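Local coordinates for penicillin-binding protein PbpB (Mycobacterium tuberculosis, PDB 6KGU) that synthesises cross-linked peptidoglycan from lipid intermediates and is acylated by beta-lactam antibiotics such as aztreonam, at residues F348-R353 against T394-A399. Sequence-based numbering, arbitrary orientation.
Sequences FGLGQR and TGMYQA
In the transpeptidase domain, the turn that ends helix 338-347 packs on helix 390-401 through Phe348 and Leu350, which both touch the side chain of Met396. The Met396 sulfur makes an oblique Met-aromatic contact, with SD 4.6 Å from the centroid of the Phe348 ring. Met396 SD lies 3.8 Å from both Phe348 CB and Leu350 CD1. With CG anti to the carbonyl carbon (chi1 -77°) and bends at chi2 and chi3, the Met396 side chain brings SD to both partners and crosses the side chains of Phe348 and Leu350 at about a right angle. The CD1-CE1 side of the Phe348 ring faces the helix backbone: Met396 O sits at the ring edge, 3.5 Å from Phe348 CE1. Phe348 CE1 also meets Ala399 CB, one turn on, at 4.0 Å. Gly349 closes helix 338-347 in a Schellman motif, and a type II turn from Gly349 to Gln352 follows. Gln352 NE2 bonds back to Leu350 O at 2.8 Å, nearly straight, from above the carbonyl plane; it also bonds to Arg346 O. Phe348 and Met396 both touch Val274 of helix 272-281. The Met396 side chain is about 10 Å from that of Ser269, the probable acyl-ester nucleophile.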
loop_
_atom_site.group_PDB
_atom_site.type_symbol
_atom_site.label_atom_id
_atom_site.label_comp_id
_atom_site.label_asym_id
_atom_site.label_seq_id
_atom_site.Cartn_x
_atom_site.Cartn_y
_atom_site.Cartn_z
ATOM N N PHE A 348 -7.938 7.864 -9.507
ATOM C CA PHE A 348 -6.933 7.252 -8.654
ATOM C C PHE A 348 -7.340 5.864 -8.168
ATOM O O PHE A 348 -6.543 5.226 -7.472
ATOM C CB PHE A 348 -6.641 8.156 -7.442
ATOM C CG PHE A 348 -5.517 9.143 -7.665
ATOM C CD1 PHE A 348 -4.205 8.706 -7.811
ATOM C CD2 PHE A 348 -5.771 10.505 -7.715
ATOM C CE1 PHE A 348 -3.156 9.628 -7.995
ATOM C CE2 PHE A 348 -4.740 11.435 -7.904
ATOM C CZ PHE A 348 -3.431 10.996 -8.046
ATOM N N GLY A 349 -8.561 5.408 -8.467
ATOM C CA GLY A 349 -8.978 4.037 -8.209
ATOM C C GLY A 349 -9.630 3.777 -6.868
ATOM O O GLY A 349 -9.841 2.608 -6.516
ATOM N N LEU A 350 -9.969 4.815 -6.111
ATOM C CA LEU A 350 -10.566 4.611 -4.800
ATOM C C LEU A 350 -12.004 4.123 -4.939
ATOM O O LEU A 350 -12.691 4.418 -5.918
ATOM C CB LEU A 350 -10.505 5.903 -3.991
ATOM C CG LEU A 350 -9.062 6.424 -3.879
ATOM C CD1 LEU A 350 -8.984 7.665 -2.983
ATOM C CD2 LEU A 350 -8.105 5.316 -3.375
ATOM N N GLY A 351 -12.450 3.344 -3.959
ATOM C CA GLY A 351 -13.790 2.786 -3.958
ATOM C C GLY A 351 -13.986 1.595 -4.872
ATOM O O GLY A 351 -15.106 1.080 -4.961
ATOM N N GLN A 352 -12.939 1.138 -5.552
ATOM C CA GLN A 352 -13.024 0.040 -6.499
ATOM C C GLN A 352 -11.912 -0.965 -6.208
ATOM O O GLN A 352 -10.768 -0.578 -5.953
ATOM C CB GLN A 352 -12.913 0.566 -7.965
ATOM C CG GLN A 352 -13.637 1.926 -8.220
ATOM C CD GLN A 352 -12.893 2.868 -9.216
ATOM O OE1 GLN A 352 -12.766 2.550 -10.402
ATOM N NE2 GLN A 352 -12.414 4.028 -8.726
ATOM N N ARG A 353 -12.253 -2.253 -6.244
ATOM C CA ARG A 353 -11.246 -3.307 -6.181
ATOM C C ARG A 353 -10.211 -3.149 -7.290
ATOM O O ARG A 353 -10.538 -2.786 -8.424
ATOM C CB ARG A 353 -11.895 -4.690 -6.308
ATOM C CG ARG A 353 -12.530 -5.177 -5.047
ATOM C CD ARG A 353 -13.212 -6.524 -5.262
ATOM N NE ARG A 353 -13.893 -6.915 -4.037
ATOM C CZ ARG A 353 -15.178 -6.692 -3.790
ATOM N NH1 ARG A 353 -15.935 -6.085 -4.700
ATOM N NH2 ARG A 353 -15.705 -7.077 -2.631
ATOM N N THR A 394 -1.320 2.487 -1.740
ATOM C CA THR A 394 -0.058 2.343 -2.453
ATOM C C THR A 394 -0.247 2.495 -3.960
ATOM O O THR A 394 0.618 3.045 -4.649
ATOM C CB THR A 394 0.563 0.989 -2.105
ATOM O OG1 THR A 394 0.596 0.850 -0.679
ATOM C CG2 THR A 394 1.970 0.888 -2.628
ATOM N N GLY A 395 -1.374 2.016 -4.490
ATOM C CA GLY A 395 -1.614 2.131 -5.920
ATOM C C GLY A 395 -1.784 3.571 -6.372
ATOM O O GLY A 395 -1.405 3.920 -7.498
ATOM N N MET A 396 -2.324 4.428 -5.498
ATOM C CA MET A 396 -2.419 5.859 -5.792
ATOM C C MET A 396 -1.051 6.454 -6.053
ATOM O O MET A 396 -0.867 7.231 -6.998
ATOM C CB MET A 396 -3.074 6.605 -4.627
ATOM C CG MET A 396 -4.568 6.455 -4.535
ATOM S SD MET A 396 -5.318 7.933 -3.838
ATOM C CE MET A 396 -4.800 7.869 -2.123
ATOM N N TYR A 397 -0.087 6.144 -5.185
ATOM C CA TYR A 397 1.245 6.715 -5.333
ATOM C C TYR A 397 1.975 6.087 -6.515
ATOM O O TYR A 397 2.848 6.723 -7.116
ATOM C CB TYR A 397 2.020 6.560 -4.015
ATOM C CG TYR A 397 1.548 7.571 -2.989
ATOM C CD1 TYR A 397 0.278 7.475 -2.425
ATOM C CD2 TYR A 397 2.353 8.653 -2.616
ATOM C CE1 TYR A 397 -0.184 8.422 -1.495
ATOM C CE2 TYR A 397 1.902 9.604 -1.701
ATOM C CZ TYR A 397 0.629 9.480 -1.147
ATOM O OH TYR A 397 0.168 10.403 -0.232
ATOM N N GLN A 398 1.591 4.862 -6.888
ATOM C CA GLN A 398 2.141 4.249 -8.096
ATOM C C GLN A 398 1.776 5.051 -9.338
ATOM O O GLN A 398 2.589 5.174 -10.269
ATOM C CB GLN A 398 1.648 2.804 -8.222
ATOM C CG GLN A 398 2.239 2.061 -9.414
ATOM C CD GLN A 398 1.494 2.338 -10.684
ATOM O OE1 GLN A 398 0.308 2.689 -10.658
ATOM N NE2 GLN A 398 2.182 2.214 -11.808
ATOM N N ALA A 399 0.552 5.595 -9.381
ATOM C CA ALA A 399 0.139 6.404 -10.525
ATOM C C ALA A 399 1.070 7.593 -10.709
ATOM O O ALA A 399 1.479 7.923 -11.832
ATOM C CB ALA A 399 -1.301 6.899 -10.335
#